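Local coordinates for protein phenylacetaldehyde dehydrogenase (Burkholderia cenocepacia, PDB 4O5H) that probably oxidises phenylacetaldehyde to phenylacetate with NAD+ as the electron acceptor, as a member of the aldehyde dehydrogenase family, at residues A[31-36]-A[40-45]; A[72-77]-A[246-251]; A[102-107]-A[225-230]; A[193-198]-A[203-208]; A[215-220]-A[234-239]. All coordinates share one frame; numbering follows the deposited sequence.

Contact 1: A[31-36]-A[40-45]; sequences KQMLIG and SDAASG
Met33 and Ser40 face each other as an antiparallel hydrogen-bonded pair, and two backbone bonds close the ring between them. Met33 N gives its hydrogen to Ser40 O at 2.9 Å, and Ser40 N returns one to Met33 O at 2.8 Å. The methionine side chain bends back at its last torsion (chi3 -77°), which brings its methyl CE over the backbone of the second segment, 3.6 Å from Ala42 N and 4.1 Å from Ala42 CB. Beside this pair, Gln32 reaches out with an extended chain, and its NE2 makes a weak bond to Asp41 OD1 at 3.3 Å, the amide and carboxylate planes turned 51° apart. The same OD1 takes a second hydrogen from a water that also donates to Lys31 O, a water bridge between the two segments. Past Asp41 the chain turns away through a type I beta turn from Ala42 to Gly45, closed by Gly45 N to Ala42 O. The two-stranded hairpin lies against the larger fold: Leu34 bonds through its backbone to Ile236 of strand 234-236, Met33 and Ala42 rest on Asp69 of helix 67-82, and Lys31 packs on helix 215-227.

Contact 2: A[72-77]-A[246-251]; sequences QAVAAA and AALSRD
This is a small, buried helix-to-helix contact, made where the middle of helix 67-82 meets the C-terminal end of helix 241-250, and one residue, Val74, supplies the whole first side of it. Its CG2 touches Leu248 CD1 at 3.8 Å, an apolar contact between side chains that run obliquely past one another, and also lies near Asp251 OD2. CG1 lies against the carboxylate of Asp251, 3.7 Å from OD2, with the valine and the aspartate approaching from opposite directions. The leucine gets there through its first torsion, which is trans from N to CG (chi1 -180°) and carries CD1 toward the valine. In the fold, both helices lie along one side of the sheet that holds strands 204-208 and 234-236, and Val206 of strand 204-208 is touched by Val74 and Leu248 alike. Helix 241-250 follows strand 234-236 in the chain, as in the strand-turn-helix units of the Rossmann-like domain of aldehyde dehydrogenases. Its last turn is tied up locally: Ala246 O accepts from Arg250 N and also from Ser249 OG, the latter at 2.7 Å. The carboxylate that Val74 covers is not left without a charged partner, since Asp251 OD2 forms a salt bridge with Arg253, a residue that itself packs against Val74 and Ala75.

Contact 3: A[102-107]-A[225-230]; sequences ADLIEA and QAAGFP. With EDO (1,2-ethanediol), chain H.
Helix 91-107 and helix 215-227 approach each other near their C-terminal ends with Leu104 CA and Ala227 CA 7.5 Å apart, and the second helix finishes at Gly228, where positive phi (105°) and two bonds back into the last turn form a Schellman motif. One of the two runs from Gly228 N to Gln225 O at 3.1 Å. Across the gap, Leu104 does all the reaching. Its branch CD1 is set on the final helical turn, where it sits 3.7 Å from Ala227 N. From there the same methyl meets two alanine methyls, Ala227 CB at 3.9 Å and Ala226 CB at 4.1 Å. One leucine branch therefore rests on a patch made of backbone and two short side chains, an apolar contact of one leucine methyl with two alanines. On another side of the first helix, Asp103 holds a molecule of 1,2-ethanediol, probably left from the crystallisation liquor: EDO O1 donates to Asp103 OD2 at 2.9 Å, while the bond from EDO O2 to OD1 is weak. Asp103 OD1 also forms a salt bridge with Arg140 of helix 124-145. Around the contact, Phe229 packs on Leu97 and Met98 of helix 91-107, and Ile105 touches Leu220 and Leu223 of helix 215-227 and Phe139 of helix 124-145, so that helix 91-107 packs on both.

Contact 4: A[193-198]-A[203-208]; sequences WKIAPA and CTVVLK
Ala198 loses more surface to this contact than any other residue, with Ile195 and Val205 next. The small methyl of Ala198 points toward the strand and is pressed against Val205 CG2 at 3.5 Å, tighter than usual for two carbons, while it also meets Cys203 CB at 3.8 Å. In Val205 the trans position to N is taken by CG1 (chi1 -171°), which leaves CG2 to face the alanine and CG1 to face Ile195, whose CG1 is 4.3 Å away. One turn before Ala198 on the helix, Ile195 carries the contact along the strand: its outer methyl CD1 touches Leu207 CD2 at 4.0 Å, the two side chains crossing at about a right angle. Val205 and Leu207, two residues apart, thus present a row of methyls to one face of the helix. Where the chain turns from helix to strand, the backbones bond directly, Cys203 N to Ala198 O at 2.8 Å, in a bent bond (133° at the hydrogen). Ala198 O also accepts from Thr201 OG1 at the end of the same helix. The helix is kinked at Pro197, whose N has no hydrogen to give to the turn before. Helix and strand axes run nearly antiparallel, 167° apart and 8.4 Å from each other at the closest. Such a reversal is what a beta-alpha-beta crossover requires, here strand 166-181, helix 187-201 and strand 204-208, in which 204-208 bonds alongside 166-181 in parallel.

Contact 5: A[215-220]-A[234-239]; sequences LSALRL and VNIVTG
Segment 215-220, the start of helix 215-227, lies over the end of strand 234-236 with Leu218 CA 7.1 Å from Ile236 CA, and what joins them is apolar side chains, with one methyl set on the helix backbone. Ile236 points from the strand into the helix and divides between two neighbours. Its first torsion (chi1 -55°) keeps CG1 beside the backbone N, and the extended chain beyond it delivers CD1 to the backbone of Ala217, 3.3 Å from Ala217 O. The other branch, CG2, turns toward Leu218 and meets its CD2 at 4.0 Å, the two side chains running obliquely to each other; the same CG2 is 4.4 Å from Ala217 CB at the margin of contact. Leu218 CD2 has one more partner. Thr238, two residues on from Ile236 and pointing the same way, brings its CG2 to within 4.1 Å of that methyl, the leucine and the threonine meeting at about a right angle. The hydroxyl of Thr238 is occupied otherwise, bonded to Pro63 O at the end of strand 57-63. Thus one leucine methyl touches both Ile236 and Thr238. Around the contact, Val62 touches both Leu218 and Thr238, while Pro209 lies on Ala217 and Ile236. The chain runs on through Gly239 toward helix 241-250, in what may be a Rossmann-type glycine turn. Strand 204-208, helix 215-227 and strand 234-236 form a beta-alpha-beta unit, as in the Rossmann-like domain of aldehyde dehydrogenases.

How the contacts relate
Contacts 2, 4 and 5 gather round the parallel strands 204-208 and 234-236, with centres about 11 to 14 Å apart. Contact 4 closes one beta-alpha-beta unit and contact 5 the next; Leu207 N probably bonds to Asn235 O between them. Helices 67-82 and 241-250 of contact 2 lie beside these strands; along the chain contacts 3, 4 and 5 are nested within the loop that contact 2 closes. Contact 1 comes first in the chain, its centre about 10 Å from that of contact 5, where Leu34 O probably bonds to Ile236 N. Contact 3 shares helix 215-227 with contact 5 and adds helix 91-107. Together they pack helices against one sheet, consistent with the Rossmann-like, probably NAD+-binding, domain of the family.

Contact 1: A[31-36]-A[40-45]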
# COMPACT_ATOMS: atom_id res chain seq x y z
N LYS A 31 -0.04 -28.21 23.81
CA LYS A 31 -0.42 -27.06 22.95
C LYS A 31 -0.41 -27.52 21.52
O LYS A 31 0.51 -28.23 21.10
CB LYS A 31 0.60 -25.90 23.04
CG LYS A 31 1.00 -25.47 24.44
CD LYS A 31 -0.12 -24.84 25.23
CE LYS A 31 0.45 -24.46 26.58
NZ LYS A 31 0.95 -25.60 27.41
N GLN A 32 -1.35 -27.00 20.76
CA GLN A 32 -1.45 -27.29 19.33
C GLN A 32 -1.75 -26.02 18.53
O GLN A 32 -2.20 -25.02 19.07
CB GLN A 32 -2.55 -28.31 19.13
CG GLN A 32 -2.24 -29.63 19.79
CD GLN A 32 -3.25 -30.65 19.45
OE1 GLN A 32 -4.42 -30.53 19.80
NE2 GLN A 32 -2.81 -31.68 18.72
N MET A 33 -1.52 -26.10 17.22
CA MET A 33 -1.92 -25.05 16.28
C MET A 33 -3.40 -25.18 15.95
O MET A 33 -3.95 -26.26 16.03
CB MET A 33 -1.15 -25.18 14.97
CG MET A 33 0.32 -25.00 15.14
SD MET A 33 1.22 -25.11 13.61
CE MET A 33 1.27 -26.87 13.24
N LEU A 34 -4.00 -24.10 15.47
CA LEU A 34 -5.38 -24.13 14.99
C LEU A 34 -5.38 -24.06 13.47
O LEU A 34 -5.05 -23.00 12.89
CB LEU A 34 -6.16 -22.96 15.58
CG LEU A 34 -7.60 -22.80 15.09
CD1 LEU A 34 -8.40 -24.05 15.42
CD2 LEU A 34 -8.26 -21.60 15.72
N ILE A 35 -5.67 -25.18 12.83
CA ILE A 35 -5.61 -25.27 11.38
C ILE A 35 -6.95 -25.77 10.87
O ILE A 35 -7.30 -26.95 11.01
CB ILE A 35 -4.46 -26.18 10.92
CG1 ILE A 35 -3.17 -25.56 11.40
CG2 ILE A 35 -4.44 -26.35 9.40
CD1 ILE A 35 -1.93 -26.34 11.10
N GLY A 36 -7.73 -24.86 10.30
CA GLY A 36 -9.08 -25.18 9.89
C GLY A 36 -9.91 -25.64 11.09
O GLY A 36 -9.87 -25.01 12.15
N SER A 40 -3.97 -29.04 15.85
CA SER A 40 -3.02 -29.94 15.20
C SER A 40 -1.59 -29.73 15.64
O SER A 40 -1.16 -28.62 15.90
CB SER A 40 -3.04 -29.66 13.71
OG SER A 40 -4.28 -30.06 13.15
N ASP A 41 -0.83 -30.81 15.69
CA ASP A 41 0.60 -30.71 15.79
C ASP A 41 1.17 -30.40 14.42
O ASP A 41 0.47 -30.46 13.42
CB ASP A 41 1.16 -32.01 16.25
CG ASP A 41 0.53 -32.45 17.53
OD1 ASP A 41 0.50 -31.66 18.46
OD2 ASP A 41 0.06 -33.61 17.59
N ALA A 42 2.45 -30.11 14.36
CA ALA A 42 3.14 -29.99 13.09
C ALA A 42 3.22 -31.37 12.44
O ALA A 42 3.35 -32.37 13.15
CB ALA A 42 4.53 -29.42 13.31
N ALA A 43 3.22 -31.42 11.10
CA ALA A 43 3.38 -32.67 10.39
C ALA A 43 4.62 -33.41 10.87
O ALA A 43 4.62 -34.63 10.93
CB ALA A 43 3.45 -32.43 8.87
N SER A 44 5.69 -32.67 11.17
CA SER A 44 6.95 -33.29 11.56
C SER A 44 6.93 -33.81 13.01
O SER A 44 7.84 -34.50 13.42
CB SER A 44 8.08 -32.26 11.44
OG SER A 44 7.94 -31.24 12.43
N GLY A 45 5.93 -33.44 13.78
CA GLY A 45 6.01 -33.61 15.21
C GLY A 45 6.94 -32.64 15.97
O GLY A 45 6.95 -32.67 17.18
O HOH W 1 0.33 -31.28 21.36

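Contact 2: A[72-77]-A[246-251]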
# COMPACT_ATOMS: atom_id res chain seq x y z
N GLN A 72 -1.30 -25.81 4.65
CA GLN A 72 -2.61 -26.32 5.12
C GLN A 72 -3.48 -25.24 5.72
O GLN A 72 -4.69 -25.22 5.54
CB GLN A 72 -2.46 -27.45 6.13
CG GLN A 72 -1.83 -28.66 5.50
CD GLN A 72 -2.73 -29.38 4.50
OE1 GLN A 72 -3.97 -29.24 4.51
NE2 GLN A 72 -2.11 -30.08 3.59
N ALA A 73 -2.88 -24.38 6.52
CA ALA A 73 -3.61 -23.25 7.12
C ALA A 73 -4.16 -22.28 6.06
O ALA A 73 -5.29 -21.81 6.17
CB ALA A 73 -2.72 -22.50 8.11
N VAL A 74 -3.34 -21.98 5.06
CA VAL A 74 -3.75 -21.14 3.96
C VAL A 74 -4.88 -21.79 3.19
O VAL A 74 -5.84 -21.13 2.87
CB VAL A 74 -2.55 -20.78 3.07
CG1 VAL A 74 -3.00 -20.08 1.80
CG2 VAL A 74 -1.56 -19.86 3.85
N ALA A 75 -4.77 -23.11 2.95
CA ALA A 75 -5.84 -23.84 2.26
C ALA A 75 -7.15 -23.73 3.04
O ALA A 75 -8.18 -23.50 2.42
CB ALA A 75 -5.45 -25.29 2.04
N ALA A 76 -7.10 -23.81 4.37
CA ALA A 76 -8.29 -23.70 5.19
C ALA A 76 -8.89 -22.30 5.12
O ALA A 76 -10.11 -22.15 5.02
CB ALA A 76 -8.00 -24.09 6.63
N ALA A 77 -8.03 -21.27 5.21
CA ALA A 77 -8.50 -19.91 5.15
C ALA A 77 -9.12 -19.59 3.80
O ALA A 77 -10.15 -18.93 3.74
CB ALA A 77 -7.36 -18.92 5.46
N ALA A 246 8.20 -17.02 6.59
CA ALA A 246 8.59 -16.82 5.23
C ALA A 246 7.64 -17.56 4.32
O ALA A 246 7.23 -17.03 3.28
CB ALA A 246 10.02 -17.32 5.03
N ALA A 247 7.28 -18.78 4.70
CA ALA A 247 6.38 -19.56 3.88
C ALA A 247 5.01 -18.90 3.72
O ALA A 247 4.40 -18.94 2.64
CB ALA A 247 6.21 -20.94 4.48
N LEU A 248 4.53 -18.27 4.78
CA LEU A 248 3.27 -17.57 4.70
C LEU A 248 3.37 -16.40 3.71
O LEU A 248 2.52 -16.25 2.83
CB LEU A 248 2.88 -17.06 6.09
CG LEU A 248 1.55 -16.30 6.17
CD1 LEU A 248 0.41 -17.11 5.55
CD2 LEU A 248 1.27 -15.95 7.63
N SER A 249 4.44 -15.63 3.81
CA SER A 249 4.65 -14.47 2.92
C SER A 249 4.71 -14.81 1.44
O SER A 249 4.26 -14.00 0.61
CB SER A 249 5.90 -13.66 3.32
OG SER A 249 7.11 -14.34 3.00
N ARG A 250 5.22 -16.00 1.10
CA ARG A 250 5.39 -16.40 -0.30
C ARG A 250 4.18 -17.13 -0.89
O ARG A 250 4.17 -17.46 -2.07
CB ARG A 250 6.55 -17.41 -0.42
CG ARG A 250 7.91 -16.97 0.00
CD ARG A 250 8.95 -18.02 -0.47
NE ARG A 250 8.69 -19.36 0.10
CZ ARG A 250 9.21 -19.82 1.25
NH1 ARG A 250 10.03 -19.05 1.96
NH2 ARG A 250 8.91 -21.03 1.70
N ASP A 251 3.17 -17.43 -0.07
CA ASP A 251 2.08 -18.24 -0.56
C ASP A 251 1.24 -17.41 -1.52
O ASP A 251 0.76 -16.36 -1.15
CB ASP A 251 1.23 -18.79 0.59
CG ASP A 251 0.36 -19.95 0.17
OD1 ASP A 251 -0.39 -19.83 -0.80
OD2 ASP A 251 0.42 -21.02 0.83

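Contact 3: A[102-107]-A[225-230]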
# COMPACT_ATOMS: atom_id res chain seq x y z
N ALA A 102 -15.03 -9.95 22.18
CA ALA A 102 -14.55 -8.91 23.07
C ALA A 102 -14.94 -9.16 24.54
O ALA A 102 -14.13 -8.96 25.44
CB ALA A 102 -15.04 -7.54 22.61
N ASP A 103 -16.19 -9.56 24.77
CA ASP A 103 -16.62 -9.91 26.13
C ASP A 103 -15.83 -11.10 26.71
O ASP A 103 -15.48 -11.09 27.88
CB ASP A 103 -18.10 -10.24 26.14
CG ASP A 103 -18.99 -9.01 26.04
OD1 ASP A 103 -18.53 -7.89 26.37
OD2 ASP A 103 -20.20 -9.21 25.68
N LEU A 104 -15.59 -12.14 25.89
CA LEU A 104 -14.84 -13.29 26.35
C LEU A 104 -13.41 -12.91 26.75
O LEU A 104 -12.90 -13.45 27.71
CB LEU A 104 -14.81 -14.39 25.28
CG LEU A 104 -16.11 -15.15 25.03
CD1 LEU A 104 -15.98 -16.05 23.82
CD2 LEU A 104 -16.49 -16.02 26.22
N ILE A 105 -12.79 -11.99 26.02
CA ILE A 105 -11.45 -11.52 26.37
C ILE A 105 -11.48 -10.83 27.75
O ILE A 105 -10.70 -11.16 28.62
CB ILE A 105 -10.86 -10.60 25.30
CG1 ILE A 105 -10.57 -11.43 24.02
CG2 ILE A 105 -9.61 -9.89 25.81
CD1 ILE A 105 -10.35 -10.57 22.79
N GLU A 106 -12.44 -9.91 27.91
CA GLU A 106 -12.62 -9.24 29.16
C GLU A 106 -12.94 -10.20 30.31
O GLU A 106 -12.46 -10.00 31.41
CB GLU A 106 -13.70 -8.17 29.02
CG GLU A 106 -13.19 -6.97 28.21
CD GLU A 106 -14.24 -5.94 27.86
OE1 GLU A 106 -15.44 -6.16 28.08
OE2 GLU A 106 -13.87 -4.88 27.33
N ALA A 107 -13.74 -11.23 30.03
CA ALA A 107 -14.12 -12.19 31.09
C ALA A 107 -12.90 -12.98 31.56
O ALA A 107 -12.88 -13.48 32.65
CB ALA A 107 -15.24 -13.14 30.62
N GLN A 225 -12.92 -19.75 18.90
CA GLN A 225 -13.82 -20.88 18.72
C GLN A 225 -15.00 -20.74 19.64
O GLN A 225 -16.14 -20.97 19.23
CB GLN A 225 -13.14 -22.23 19.02
CG GLN A 225 -12.06 -22.59 18.07
CD GLN A 225 -11.75 -24.09 18.13
OE1 GLN A 225 -11.65 -24.69 19.21
NE2 GLN A 225 -11.61 -24.69 16.95
N ALA A 226 -14.75 -20.34 20.89
CA ALA A 226 -15.85 -20.25 21.85
C ALA A 226 -16.86 -19.17 21.43
O ALA A 226 -18.05 -19.29 21.73
CB ALA A 226 -15.31 -20.00 23.22
N ALA A 227 -16.39 -18.14 20.74
CA ALA A 227 -17.26 -17.06 20.28
C ALA A 227 -18.16 -17.48 19.11
O ALA A 227 -19.19 -16.89 18.91
CB ALA A 227 -16.46 -15.81 19.93
N GLY A 228 -17.81 -18.54 18.41
CA GLY A 228 -18.64 -19.13 17.39
C GLY A 228 -18.19 -18.84 15.97
O GLY A 228 -18.92 -19.09 15.04
N PHE A 229 -16.95 -18.40 15.76
CA PHE A 229 -16.49 -18.17 14.37
C PHE A 229 -16.41 -19.48 13.58
O PHE A 229 -15.97 -20.45 14.11
CB PHE A 229 -15.17 -17.44 14.35
CG PHE A 229 -15.29 -15.98 14.76
CD1 PHE A 229 -15.59 -15.01 13.82
CD2 PHE A 229 -15.14 -15.60 16.10
CE1 PHE A 229 -15.72 -13.69 14.19
CE2 PHE A 229 -15.31 -14.28 16.48
CZ PHE A 229 -15.57 -13.32 15.53
N PRO A 230 -16.81 -19.47 12.31
CA PRO A 230 -16.75 -20.71 11.55
C PRO A 230 -15.31 -21.17 11.40
O PRO A 230 -14.37 -20.36 11.38
CB PRO A 230 -17.30 -20.29 10.18
CG PRO A 230 -18.26 -19.20 10.48
CD PRO A 230 -17.63 -18.46 11.63
C1 EDO H . -21.56 -6.04 26.10
O1 EDO H . -21.18 -6.61 24.83
C2 EDO H . -20.53 -5.04 26.67
O2 EDO H . -19.91 -5.43 27.95

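Contact 4: A[193-198]-A[203-208]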
# COMPACT_ATOMS: atom_id res chain seq x y z
N TRP A 193 -4.94 -6.37 16.71
CA TRP A 193 -4.87 -5.33 15.69
C TRP A 193 -4.93 -5.91 14.27
O TRP A 193 -5.49 -5.27 13.40
CB TRP A 193 -3.60 -4.55 15.80
CG TRP A 193 -3.56 -3.63 16.93
CD1 TRP A 193 -4.47 -3.49 17.92
CD2 TRP A 193 -2.52 -2.74 17.22
NE1 TRP A 193 -4.05 -2.55 18.81
CE2 TRP A 193 -2.86 -2.06 18.39
CE3 TRP A 193 -1.35 -2.38 16.53
CZ2 TRP A 193 -2.06 -1.06 18.93
CZ3 TRP A 193 -0.55 -1.38 17.05
CH2 TRP A 193 -0.90 -0.75 18.26
N LYS A 194 -4.38 -7.08 14.04
CA LYS A 194 -4.39 -7.67 12.69
C LYS A 194 -5.67 -8.43 12.43
O LYS A 194 -6.16 -8.46 11.32
CB LYS A 194 -3.26 -8.68 12.50
CG LYS A 194 -1.86 -8.20 12.80
CD LYS A 194 -1.39 -7.14 11.87
CE LYS A 194 0.13 -7.07 11.87
NZ LYS A 194 0.53 -5.66 11.64
N ILE A 195 -6.16 -9.14 13.42
CA ILE A 195 -7.31 -10.03 13.20
C ILE A 195 -8.63 -9.23 13.16
O ILE A 195 -9.49 -9.52 12.35
CB ILE A 195 -7.38 -11.11 14.31
CG1 ILE A 195 -6.20 -12.06 14.18
CG2 ILE A 195 -8.69 -11.90 14.25
CD1 ILE A 195 -6.06 -13.00 15.38
N ALA A 196 -8.78 -8.24 14.05
CA ALA A 196 -10.09 -7.59 14.20
C ALA A 196 -10.59 -6.92 12.91
O ALA A 196 -11.72 -7.13 12.51
CB ALA A 196 -10.14 -6.65 15.38
N PRO A 197 -9.73 -6.17 12.22
CA PRO A 197 -10.22 -5.53 11.00
C PRO A 197 -10.53 -6.54 9.92
O PRO A 197 -11.42 -6.29 9.09
CB PRO A 197 -9.07 -4.63 10.56
CG PRO A 197 -8.11 -4.58 11.68
CD PRO A 197 -8.40 -5.72 12.60
N ALA A 198 -9.82 -7.64 9.91
CA ALA A 198 -10.10 -8.75 8.99
C ALA A 198 -11.47 -9.35 9.21
O ALA A 198 -12.24 -9.52 8.27
CB ALA A 198 -9.04 -9.82 9.13
N CYS A 203 -12.83 -10.78 5.79
CA CYS A 203 -11.63 -11.54 5.41
C CYS A 203 -11.52 -12.85 6.25
O CYS A 203 -12.25 -13.01 7.25
CB CYS A 203 -10.39 -10.69 5.65
SG CYS A 203 -10.28 -9.20 4.63
N THR A 204 -10.58 -13.71 5.88
CA THR A 204 -10.13 -14.81 6.73
C THR A 204 -8.65 -14.63 6.95
O THR A 204 -8.02 -13.81 6.26
CB THR A 204 -10.43 -16.21 6.13
OG1 THR A 204 -9.76 -16.37 4.88
CG2 THR A 204 -11.90 -16.36 5.93
N VAL A 205 -8.08 -15.33 7.93
CA VAL A 205 -6.77 -14.98 8.44
C VAL A 205 -5.95 -16.21 8.79
O VAL A 205 -6.46 -17.14 9.41
CB VAL A 205 -6.86 -14.20 9.77
CG1 VAL A 205 -5.50 -13.65 10.20
CG2 VAL A 205 -7.77 -13.01 9.66
N VAL A 206 -4.68 -16.20 8.39
CA VAL A 206 -3.67 -17.06 8.96
C VAL A 206 -2.73 -16.18 9.79
O VAL A 206 -2.04 -15.31 9.26
CB VAL A 206 -2.88 -17.81 7.89
CG1 VAL A 206 -1.85 -18.73 8.53
CG2 VAL A 206 -3.82 -18.60 6.99
N LEU A 207 -2.70 -16.43 11.09
CA LEU A 207 -1.86 -15.68 12.02
C LEU A 207 -0.61 -16.48 12.41
O LEU A 207 -0.71 -17.66 12.74
CB LEU A 207 -2.62 -15.38 13.31
CG LEU A 207 -1.80 -14.57 14.35
CD1 LEU A 207 -1.60 -13.14 13.88
CD2 LEU A 207 -2.45 -14.58 15.70
N LYS A 208 0.55 -15.84 12.31
CA LYS A 208 1.82 -16.42 12.75
C LYS A 208 2.34 -15.58 13.93
O LYS A 208 2.97 -14.56 13.73
CB LYS A 208 2.86 -16.43 11.64
CG LYS A 208 3.82 -17.63 11.64
CD LYS A 208 4.70 -17.84 12.85
CE LYS A 208 5.98 -17.04 12.65
NZ LYS A 208 6.77 -16.88 13.88

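Contact 5: A[215-220]-A[234-239]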
# COMPACT_ATOMS: atom_id res chain seq x y z
N LEU A 215 2.02 -18.05 23.17
CA LEU A 215 0.96 -18.59 24.04
C LEU A 215 -0.34 -17.81 24.04
O LEU A 215 -1.41 -18.44 24.01
CB LEU A 215 1.46 -18.76 25.47
CG LEU A 215 2.59 -19.78 25.66
CD1 LEU A 215 2.99 -19.84 27.13
CD2 LEU A 215 2.20 -21.17 25.17
N SER A 216 -0.29 -16.48 24.12
CA SER A 216 -1.56 -15.73 24.23
C SER A 216 -2.39 -15.85 22.94
O SER A 216 -3.62 -15.88 22.99
CB SER A 216 -1.35 -14.27 24.65
OG SER A 216 -0.54 -13.57 23.72
N ALA A 217 -1.70 -16.00 21.81
CA ALA A 217 -2.39 -16.20 20.53
C ALA A 217 -3.13 -17.54 20.48
O ALA A 217 -4.25 -17.60 20.01
CB ALA A 217 -1.41 -16.09 19.38
N LEU A 218 -2.51 -18.59 21.02
CA LEU A 218 -3.17 -19.88 21.12
C LEU A 218 -4.39 -19.78 22.03
O LEU A 218 -5.41 -20.33 21.69
CB LEU A 218 -2.21 -20.99 21.59
CG LEU A 218 -1.05 -21.25 20.58
CD1 LEU A 218 -0.13 -22.31 21.11
CD2 LEU A 218 -1.59 -21.67 19.21
N ARG A 219 -4.30 -19.08 23.15
CA ARG A 219 -5.46 -18.96 24.04
C ARG A 219 -6.55 -18.15 23.36
O ARG A 219 -7.71 -18.48 23.46
CB ARG A 219 -5.06 -18.36 25.40
CG ARG A 219 -6.20 -18.31 26.41
CD ARG A 219 -6.65 -19.68 26.88
NE ARG A 219 -7.61 -19.50 27.99
CZ ARG A 219 -8.91 -19.74 27.94
NH1 ARG A 219 -9.49 -20.27 26.86
NH2 ARG A 219 -9.65 -19.43 28.98
N LEU A 220 -6.17 -17.13 22.62
CA LEU A 220 -7.11 -16.34 21.85
C LEU A 220 -7.82 -17.20 20.80
O LEU A 220 -9.00 -17.08 20.62
CB LEU A 220 -6.42 -15.17 21.15
CG LEU A 220 -7.30 -14.29 20.25
CD1 LEU A 220 -8.36 -13.54 21.04
CD2 LEU A 220 -6.42 -13.33 19.52
N VAL A 234 -10.19 -18.07 11.26
CA VAL A 234 -8.93 -17.77 11.90
C VAL A 234 -8.16 -19.08 12.06
O VAL A 234 -8.68 -20.05 12.60
CB VAL A 234 -9.08 -17.07 13.26
CG1 VAL A 234 -7.72 -16.72 13.84
CG2 VAL A 234 -9.90 -15.79 13.11
N ASN A 235 -6.92 -19.06 11.58
CA ASN A 235 -5.97 -20.16 11.71
C ASN A 235 -4.71 -19.61 12.34
O ASN A 235 -4.35 -18.45 12.10
CB ASN A 235 -5.63 -20.71 10.34
CG ASN A 235 -6.86 -21.03 9.53
OD1 ASN A 235 -7.42 -22.12 9.66
ND2 ASN A 235 -7.38 -20.04 8.80
N ILE A 236 -4.08 -20.39 13.20
CA ILE A 236 -2.93 -19.93 13.99
C ILE A 236 -1.81 -20.94 13.92
O ILE A 236 -1.95 -22.07 14.39
CB ILE A 236 -3.28 -19.70 15.44
CG1 ILE A 236 -4.47 -18.73 15.55
CG2 ILE A 236 -2.10 -19.07 16.20
CD1 ILE A 236 -5.02 -18.52 16.96
N VAL A 237 -0.68 -20.51 13.36
CA VAL A 237 0.46 -21.40 13.13
C VAL A 237 1.66 -20.90 13.89
O VAL A 237 1.97 -19.71 13.80
CB VAL A 237 0.81 -21.54 11.63
CG1 VAL A 237 -0.28 -22.29 10.90
CG2 VAL A 237 0.99 -20.21 10.94
N THR A 238 2.34 -21.78 14.61
CA THR A 238 3.47 -21.36 15.49
C THR A 238 4.74 -21.88 14.87
O THR A 238 4.71 -22.86 14.14
CB THR A 238 3.32 -21.91 16.90
OG1 THR A 238 3.00 -23.33 16.86
CG2 THR A 238 2.21 -21.17 17.64
N GLY A 239 5.85 -21.17 15.10
CA GLY A 239 7.15 -21.58 14.55
C GLY A 239 8.10 -20.44 14.29
O GLY A 239 7.81 -19.31 14.69